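Local atomic coordinates of peptidase S9 prolyl oligopeptidase catalytic domain-containing protein (Pyrococcus horikoshii, PDB entry 4HXF), a protein that probably acts as a serine peptidase of the prolyl oligopeptidase family, with acylaminoacyl peptidase activity, in a self-compartmentalizing hexamer. Residues I4-Y16 / Y395-G407. Numbering follows the deposited sequence.
Sequences IEWDEKTFTKFAY and YFKYEMQLMASKG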
ATOM      1  N   ILE A   4     -32.358  24.699   4.475  1.00 50.68           N
ATOM      2  CA  ILE A   4     -32.911  23.296   4.509  1.00 49.09           C
ATOM      3  C   ILE A   4     -34.239  23.151   3.726  1.00 49.81           C
ATOM      4  O   ILE A   4     -35.164  23.880   4.008  1.00 40.17           O
ATOM      5  CB  ILE A   4     -33.196  22.844   5.939  1.00 52.42           C
ATOM      6  CG1 ILE A   4     -32.150  23.420   6.949  1.00 44.63           C
ATOM      7  CG2 ILE A   4     -33.282  21.317   5.908  1.00 48.07           C
ATOM      8  N   GLU A   5     -34.317  22.209   2.752  1.00 46.97           N
ATOM      9  CA  GLU A   5     -35.510  21.978   1.870  1.00 37.90           C
ATOM     10  C   GLU A   5     -35.877  20.466   1.986  1.00 29.73           C
ATOM     11  O   GLU A   5     -34.931  19.665   2.355  1.00 29.64           O
ATOM     12  CB  GLU A   5     -35.175  22.363   0.408  1.00 43.53           C
ATOM     13  N   TRP A   6     -37.150  20.022   1.722  1.00 25.99           N
ATOM     14  CA  TRP A   6     -37.438  18.562   1.693  1.00 21.06           C
ATOM     15  C   TRP A   6     -37.083  17.927   0.372  1.00 22.97           C
ATOM     16  O   TRP A   6     -37.600  18.292  -0.683  1.00 26.31           O
ATOM     17  CB  TRP A   6     -38.893  18.204   1.943  1.00 23.41           C
ATOM     18  CG  TRP A   6     -39.385  18.389   3.351  1.00 20.15           C
ATOM     19  CD1 TRP A   6     -40.068  19.520   3.829  1.00 20.31           C
ATOM     20  CD2 TRP A   6     -39.181  17.534   4.517  1.00 20.42           C
ATOM     21  NE1 TRP A   6     -40.392  19.341   5.159  1.00 22.13           N
ATOM     22  CE2 TRP A   6     -39.875  18.167   5.616  1.00 20.89           C
ATOM     23  CE3 TRP A   6     -38.652  16.229   4.723  1.00 20.11           C
ATOM     24  CZ2 TRP A   6     -39.892  17.605   6.933  1.00 24.00           C
ATOM     25  CZ3 TRP A   6     -38.680  15.675   6.001  1.00 22.30           C
ATOM     26  CH2 TRP A   6     -39.285  16.320   7.086  1.00 21.98           C
ATOM     27  N   ASP A   7     -36.293  16.888   0.430  1.00 18.10           N
ATOM     28  CA  ASP A   7     -35.939  16.133  -0.766  1.00 17.89           C
ATOM     29  C   ASP A   7     -35.336  14.817  -0.241  1.00 15.64           C
ATOM     30  O   ASP A   7     -35.546  14.430   0.979  1.00 15.01           O
ATOM     31  CB  ASP A   7     -35.041  16.962  -1.666  1.00 18.21           C
ATOM     32  CG  ASP A   7     -33.674  17.247  -1.080  1.00 23.51           C
ATOM     33  OD1 ASP A   7     -33.243  16.684  -0.033  1.00 18.56           O
ATOM     34  OD2 ASP A   7     -32.973  18.069  -1.643  1.00 24.21           O
ATOM     35  N   GLU A   8     -34.656  14.099  -1.125  1.00 15.93           N
ATOM     36  CA  GLU A   8     -34.153  12.787  -0.830  1.00 16.62           C
ATOM     37  C   GLU A   8     -32.937  12.795   0.119  1.00 14.45           C
ATOM     38  O   GLU A   8     -32.605  11.750   0.588  1.00 15.46           O
ATOM     39  CB  GLU A   8     -33.753  12.071  -2.125  1.00 17.87           C
ATOM     40  CG  GLU A   8     -32.515  12.599  -2.832  1.00 17.20           C
ATOM     41  CD  GLU A   8     -32.752  13.803  -3.749  1.00 21.80           C
ATOM     42  OE1 GLU A   8     -31.777  14.221  -4.473  1.00 24.69           O
ATOM     43  OE2 GLU A   8     -33.879  14.410  -3.777  1.00 17.82           O
ATOM     44  N   LYS A   9     -32.415  13.977   0.457  1.00 15.15           N
ATOM     45  CA  LYS A   9     -31.222  14.105   1.326  1.00 16.03           C
ATOM     46  C   LYS A   9     -31.566  14.679   2.674  1.00 15.94           C
ATOM     47  O   LYS A   9     -30.714  14.730   3.514  1.00 15.67           O
ATOM     48  CB  LYS A   9     -30.173  15.022   0.667  1.00 18.13           C
ATOM     49  CG  LYS A   9     -29.719  14.555  -0.687  1.00 24.71           C
ATOM     50  CD  LYS A   9     -28.603  15.435  -1.190  1.00 25.04           C
ATOM     51  CE  LYS A   9     -28.103  14.764  -2.456  1.00 31.84           C
ATOM     52  NZ  LYS A   9     -27.355  15.741  -3.331  1.00 37.16           N
ATOM     53  N   THR A  10     -32.778  15.172   2.856  1.00 16.05           N
ATOM     54  CA  THR A  10     -33.058  15.891   4.110  1.00 15.52           C
ATOM     55  C   THR A  10     -32.803  15.036   5.403  1.00 15.53           C
ATOM     56  O   THR A  10     -32.386  15.611   6.430  1.00 15.60           O
ATOM     57  CB  THR A  10     -34.491  16.433   4.173  1.00 17.11           C
ATOM     58  OG1 THR A  10     -34.799  17.001   2.901  1.00 15.68           O
ATOM     59  CG2 THR A  10     -34.671  17.442   5.277  1.00 18.70           C
ATOM     60  N   PHE A  11     -32.956  13.726   5.273  1.00 14.13           N
ATOM     61  CA  PHE A  11     -32.842  12.801   6.447  1.00 14.16           C
ATOM     62  C   PHE A  11     -31.405  12.887   6.984  1.00 14.73           C
ATOM     63  O   PHE A  11     -31.173  12.617   8.157  1.00 16.43           O
ATOM     64  CB  PHE A  11     -33.204  11.388   6.087  1.00 14.54           C
ATOM     65  CG  PHE A  11     -32.191  10.706   5.297  1.00 15.98           C
ATOM     66  CD1 PHE A  11     -32.164  10.852   3.901  1.00 15.86           C
ATOM     67  CD2 PHE A  11     -31.284   9.830   5.904  1.00 17.22           C
ATOM     68  CE1 PHE A  11     -31.193  10.239   3.137  1.00 16.22           C
ATOM     69  CE2 PHE A  11     -30.314   9.185   5.122  1.00 17.36           C
ATOM     70  CZ  PHE A  11     -30.281   9.356   3.736  1.00 17.05           C
ATOM     71  N   THR A  12     -30.473  13.336   6.177  1.00 14.88           N
ATOM     72  CA  THR A  12     -29.097  13.432   6.625  1.00 16.33           C
ATOM     73  C   THR A  12     -28.835  14.597   7.529  1.00 16.09           C
ATOM     74  O   THR A  12     -27.788  14.676   8.085  1.00 18.12           O
ATOM     75  CB  THR A  12     -28.082  13.439   5.473  1.00 17.09           C
ATOM     76  OG1 THR A  12     -28.116  14.660   4.741  1.00 18.73           O
ATOM     77  CG2 THR A  12     -28.268  12.161   4.533  1.00 18.20           C
ATOM     78  N   LYS A  13     -29.736  15.564   7.565  1.00 16.29           N
ATOM     79  CA  LYS A  13     -29.539  16.820   8.301  1.00 18.61           C
ATOM     80  C   LYS A  13     -29.991  16.583   9.754  1.00 18.24           C
ATOM     81  O   LYS A  13     -29.767  17.462  10.602  1.00 20.81           O
ATOM     82  CB  LYS A  13     -30.317  17.939   7.627  1.00 20.53           C
ATOM     83  CG  LYS A  13     -29.748  18.187   6.220  1.00 24.52           C
ATOM     84  CD  LYS A  13     -30.319  19.403   5.488  1.00 37.70           C
ATOM     85  N   PHE A  14     -30.676  15.484  10.080  1.00 14.50           N
ATOM     86  CA  PHE A  14     -31.167  15.293  11.449  1.00 14.62           C
ATOM     87  C   PHE A  14     -30.158  14.616  12.364  1.00 16.91           C
ATOM     88  O   PHE A  14     -29.395  13.730  11.966  1.00 20.82           O
ATOM     89  CB  PHE A  14     -32.498  14.518  11.522  1.00 15.79           C
ATOM     90  CG  PHE A  14     -33.536  15.019  10.551  1.00 16.64           C
ATOM     91  CD1 PHE A  14     -34.421  14.169   9.940  1.00 17.08           C
ATOM     92  CD2 PHE A  14     -33.697  16.377  10.312  1.00 20.42           C
ATOM     93  CE1 PHE A  14     -35.403  14.623   9.008  1.00 16.17           C
ATOM     94  CE2 PHE A  14     -34.659  16.826   9.356  1.00 19.16           C
ATOM     95  CZ  PHE A  14     -35.522  15.935   8.725  1.00 18.08           C
ATOM     96  N   ALA A  15     -30.270  14.920  13.649  1.00 13.82           N
ATOM     97  CA  ALA A  15     -29.507  14.194  14.690  1.00 14.25           C
ATOM     98  C   ALA A  15     -30.349  13.108  15.181  1.00 15.58           C
ATOM     99  O   ALA A  15     -31.504  13.381  15.535  1.00 16.88           O
ATOM    100  CB  ALA A  15     -29.120  15.172  15.866  1.00 15.47           C
ATOM    101  N   TYR A  16     -29.791  11.863  15.284  1.00 14.37           N
ATOM    102  CA  TYR A  16     -30.575  10.726  15.669  1.00 14.46           C
ATOM    103  C   TYR A  16     -30.031  10.243  17.048  1.00 16.14           C
ATOM    104  O   TYR A  16     -28.863   9.914  17.196  1.00 19.41           O
ATOM    105  CB  TYR A  16     -30.523   9.637  14.701  1.00 15.96           C
ATOM    106  CG  TYR A  16     -31.064  10.008  13.377  1.00 15.65           C
ATOM    107  CD1 TYR A  16     -30.257  10.444  12.339  1.00 15.32           C
ATOM    108  CD2 TYR A  16     -32.450   9.956  13.142  1.00 17.12           C
ATOM    109  CE1 TYR A  16     -30.840  10.825  11.147  1.00 16.17           C
ATOM    110  CE2 TYR A  16     -32.968  10.378  11.922  1.00 16.70           C
ATOM    111  CZ  TYR A  16     -32.175  10.799  10.947  1.00 17.06           C
ATOM    112  OH  TYR A  16     -32.752  11.181   9.721  1.00 16.73           O
ATOM    113  N   TYR A 395     -45.139   8.459  15.537  1.00 18.71           N
ATOM    114  CA  TYR A 395     -43.703   8.479  15.346  1.00 19.84           C
ATOM    115  C   TYR A 395     -43.371   9.229  14.029  1.00 17.06           C
ATOM    116  O   TYR A 395     -44.275   9.534  13.250  1.00 17.86           O
ATOM    117  CB  TYR A 395     -43.154   7.070  15.369  1.00 18.24           C
ATOM    118  CG  TYR A 395     -43.395   6.161  14.172  1.00 16.66           C
ATOM    119  CD1 TYR A 395     -44.452   5.218  14.184  1.00 17.27           C
ATOM    120  CD2 TYR A 395     -42.579   6.152  13.077  1.00 21.92           C
ATOM    121  CE1 TYR A 395     -44.631   4.349  13.148  1.00 19.90           C
ATOM    122  CE2 TYR A 395     -42.855   5.377  11.992  1.00 22.08           C
ATOM    123  CZ  TYR A 395     -43.853   4.448  12.055  1.00 19.68           C
ATOM    124  OH  TYR A 395     -44.022   3.607  10.977  1.00 24.26           O
ATOM    125  N   PHE A 396     -42.069   9.521  13.827  1.00 15.85           N
ATOM    126  CA  PHE A 396     -41.652  10.385  12.796  1.00 15.35           C
ATOM    127  C   PHE A 396     -41.464   9.552  11.551  1.00 16.39           C
ATOM    128  O   PHE A 396     -40.577   8.680  11.532  1.00 17.78           O
ATOM    129  CB  PHE A 396     -40.355  11.095  13.198  1.00 16.62           C
ATOM    130  CG  PHE A 396     -39.854  12.045  12.111  1.00 18.23           C
ATOM    131  CD1 PHE A 396     -40.389  13.303  12.000  1.00 17.40           C
ATOM    132  CD2 PHE A 396     -38.828  11.646  11.256  1.00 24.32           C
ATOM    133  CE1 PHE A 396     -39.931  14.219  11.003  1.00 18.51           C
ATOM    134  CE2 PHE A 396     -38.428  12.484  10.242  1.00 24.97           C
ATOM    135  CZ  PHE A 396     -38.950  13.758  10.155  1.00 21.17           C
ATOM    136  N   LYS A 397     -42.302   9.777  10.539  1.00 15.55           N
ATOM    137  CA  LYS A 397     -42.195   8.927   9.300  1.00 16.40           C
ATOM    138  C   LYS A 397     -41.779   9.789   8.114  1.00 16.64           C
ATOM    139  O   LYS A 397     -42.535  10.646   7.600  1.00 17.27           O
ATOM    140  CB  LYS A 397     -43.466   8.180   8.959  1.00 19.60           C
ATOM    141  CG  LYS A 397     -43.370   7.380   7.612  1.00 26.28           C
ATOM    142  CD  LYS A 397     -42.663   6.067   7.633  1.00 30.91           C
ATOM    143  CE  LYS A 397     -42.859   5.271   6.282  1.00 31.42           C
ATOM    144  NZ  LYS A 397     -41.786   4.233   6.076  1.00 29.75           N
ATOM    145  N   TYR A 398     -40.501   9.693   7.765  1.00 14.87           N
ATOM    146  CA  TYR A 398     -39.883  10.596   6.789  1.00 15.54           C
ATOM    147  C   TYR A 398     -40.635  10.715   5.476  1.00 14.72           C
ATOM    148  O   TYR A 398     -40.900  11.894   5.049  1.00 16.11           O
ATOM    149  CB  TYR A 398     -38.507  10.092   6.464  1.00 16.28           C
ATOM    150  CG  TYR A 398     -37.657  11.012   5.610  1.00 13.81           C
ATOM    151  CD1 TYR A 398     -37.035  12.066   6.122  1.00 14.44           C
ATOM    152  CD2 TYR A 398     -37.511  10.739   4.246  1.00 15.66           C
ATOM    153  CE1 TYR A 398     -36.230  12.900   5.363  1.00 14.30           C
ATOM    154  CE2 TYR A 398     -36.742  11.547   3.489  1.00 14.90           C
ATOM    155  CZ  TYR A 398     -36.071  12.601   4.045  1.00 14.35           C
ATOM    156  OH  TYR A 398     -35.228  13.384   3.285  1.00 15.87           O
ATOM    157  N   GLU A 399     -41.071   9.555   4.941  1.00 14.51           N
ATOM    158  CA  GLU A 399     -41.687   9.609   3.650  1.00 15.04           C
ATOM    159  C   GLU A 399     -42.989  10.391   3.708  1.00 15.27           C
ATOM    160  O   GLU A 399     -43.404  11.012   2.723  1.00 14.74           O
ATOM    161  CB  GLU A 399     -41.995   8.270   3.066  1.00 14.63           C
ATOM    162  CG  GLU A 399     -40.826   7.419   2.724  1.00 17.55           C
ATOM    163  CD  GLU A 399     -40.311   6.602   3.886  1.00 20.91           C
ATOM    164  OE1 GLU A 399     -40.508   6.975   5.067  1.00 20.84           O
ATOM    165  OE2 GLU A 399     -39.631   5.582   3.573  1.00 19.17           O
ATOM    166  N   MET A 400     -43.693  10.367   4.880  1.00 14.54           N
ATOM    167  CA  MET A 400     -44.957  11.040   4.935  1.00 15.34           C
ATOM    168  C   MET A 400     -44.764  12.515   4.925  1.00 16.64           C
ATOM    169  O   MET A 400     -45.450  13.254   4.281  1.00 16.19           O
ATOM    170  CB  MET A 400     -45.742  10.612   6.189  1.00 16.13           C
ATOM    171  CG  MET A 400     -46.085   9.131   6.086  1.00 14.30           C
ATOM    172  SD  MET A 400     -47.074   8.727   7.596  1.00 16.62           S
ATOM    173  CE  MET A 400     -47.540   7.040   7.178  1.00 15.33           C
ATOM    174  N   GLN A 401     -43.800  13.034   5.711  1.00 16.30           N
ATOM    175  CA  GLN A 401     -43.485  14.437   5.693  1.00 15.97           C
ATOM    176  C   GLN A 401     -42.984  14.929   4.376  1.00 15.70           C
ATOM    177  O   GLN A 401     -43.445  15.963   3.854  1.00 15.15           O
ATOM    178  CB  GLN A 401     -42.510  14.867   6.777  1.00 17.18           C
ATOM    179  CG  GLN A 401     -42.944  14.537   8.190  1.00 17.25           C
ATOM    180  CD  GLN A 401     -44.129  15.374   8.598  1.00 17.87           C
ATOM    181  OE1 GLN A 401     -44.118  16.581   8.379  1.00 19.26           O
ATOM    182  NE2 GLN A 401     -45.149  14.736   9.164  1.00 18.62           N
ATOM    183  N   LEU A 402     -42.105  14.132   3.765  1.00 15.46           N
ATOM    184  CA  LEU A 402     -41.550  14.448   2.468  1.00 15.59           C
ATOM    185  C   LEU A 402     -42.643  14.523   1.389  1.00 15.36           C
ATOM    186  O   LEU A 402     -42.718  15.544   0.679  1.00 16.34           O
ATOM    187  CB  LEU A 402     -40.605  13.326   2.041  1.00 15.72           C
ATOM    188  CG  LEU A 402     -39.970  13.412   0.640  1.00 16.39           C
ATOM    189  CD1 LEU A 402     -39.179  14.669   0.301  1.00 17.60           C
ATOM    190  CD2 LEU A 402     -39.192  12.079   0.372  1.00 17.08           C
ATOM    191  N   MET A 403     -43.524  13.527   1.324  1.00 14.66           N
ATOM    192  CA  MET A 403     -44.573  13.572   0.307  1.00 15.68           C
ATOM    193  C   MET A 403     -45.636  14.626   0.509  1.00 16.41           C
ATOM    194  O   MET A 403     -46.172  15.242  -0.407  1.00 15.76           O
ATOM    195  CB  MET A 403     -45.092  12.193  -0.035  1.00 16.51           C
ATOM    196  CG  MET A 403     -44.060  11.181  -0.427  1.00 15.72           C
ATOM    197  SD  MET A 403     -43.036  11.644  -1.816  1.00 16.67           S
ATOM    198  CE  MET A 403     -44.171  11.423  -3.221  1.00 17.51           C
ATOM    199  N   ALA A 404     -45.927  14.897   1.811  1.00 14.66           N
ATOM    200  CA  ALA A 404     -46.809  15.996   2.099  1.00 16.85           C
ATOM    201  C   ALA A 404     -46.274  17.319   1.559  1.00 17.34           C
ATOM    202  O   ALA A 404     -47.011  18.145   1.000  1.00 18.17           O
ATOM    203  CB  ALA A 404     -47.053  16.135   3.626  1.00 17.20           C
ATOM    204  N   SER A 405     -44.964  17.499   1.746  1.00 17.75           N
ATOM    205  CA  SER A 405     -44.284  18.692   1.286  1.00 17.92           C
ATOM    206  C   SER A 405     -44.332  18.826  -0.267  1.00 17.79           C
ATOM    207  O   SER A 405     -44.209  19.927  -0.760  1.00 17.89           O
ATOM    208  CB  SER A 405     -42.861  18.784   1.770  1.00 19.81           C
ATOM    209  OG  SER A 405     -42.003  17.998   0.983  1.00 20.22           O
ATOM    210  N   LYS A 406     -44.459  17.718  -0.962  1.00 18.57           N
ATOM    211  CA  LYS A 406     -44.555  17.690  -2.412  1.00 19.36           C
ATOM    212  C   LYS A 406     -46.001  17.707  -2.940  1.00 20.64           C
ATOM    213  O   LYS A 406     -46.217  17.496  -4.135  1.00 22.06           O
ATOM    214  CB  LYS A 406     -43.810  16.481  -2.975  1.00 20.20           C
ATOM    215  CG  LYS A 406     -42.356  16.548  -2.594  1.00 22.56           C
ATOM    216  CD  LYS A 406     -41.703  15.324  -2.970  1.00 27.90           C
ATOM    217  CE  LYS A 406     -41.520  15.245  -4.513  1.00 32.44           C
ATOM    218  NZ  LYS A 406     -40.663  16.376  -5.043  1.00 34.32           N
ATOM    219  N   GLY A 407     -46.978  17.979  -2.087  1.00 19.15           N
ATOM    220  CA  GLY A 407     -48.319  18.317  -2.561  1.00 18.90           C
ATOM    221  C   GLY A 407     -49.262  17.105  -2.516  1.00 17.78           C
ATOM    222  O   GLY A 407     -50.325  17.130  -3.160  1.00 19.21           O
TER
HETATM  223  O   HOH W   1     -40.647  19.421  -0.986  1.00 33.52           O
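Trp6 lays one face of its indole over helix 398-405, overlapping Gln401 CB, which stands 4.0 Å from the centroid of the six-membered ring. The helix belongs to the alpha/beta-hydrolase domain, and residues 4-16, which lead into strand 16-23, bring the N-terminal end of the chain onto it. Trp6, Phe11 and Tyr398 form an aromatic cluster at this junction. The indole presents its edge, through CZ3, obliquely to the phenol of Tyr398 in an offset edge-to-face pair, planes at 61°, while CH2 meets Phe396 CZ edge to edge at 4.0 Å. Trp6 NE1 is satisfied beyond the two segments by the carbonyl of Lys347.

Tyr398 extends from the helix to the type I turn Asp7-Thr10, its chi1 of -172° swinging CG away from the backbone N. Its OH donates to Asp7 O at 2.6 Å, nearly in line with the carbonyl, and accepts a weak, bent bond from Phe11 N at 3.0 Å. The hydroxyl thus bonds to the first residue of the turn and, weakly, to the residue just after it. Phe11 CB lies 3.9 Å from the Tyr398 ring centroid, over one face, and the Phe11 ring directs its edge to that phenol, planes at 86°; Tyr593 of helix 586-605 also meets both rings. A phenylalanine in place of Tyr398 would probably leave the Asp7 carbonyl and Phe11 N without this hydroxyl partner.

Side-chain bonds within residues 4-16 hold the turn: Asp7 OD1 accepts from Lys9 N in an Asx turn, and Thr10 OG1 donates to Glu5 O while accepting from Asp7 N. Beside it, Leu402 CD1 packs on Trp6 CB. Near the C-terminal end of the helix a water donates to both Trp6 O and Ser405 OG, whose own proton goes to Leu402 O at 2.6 Å.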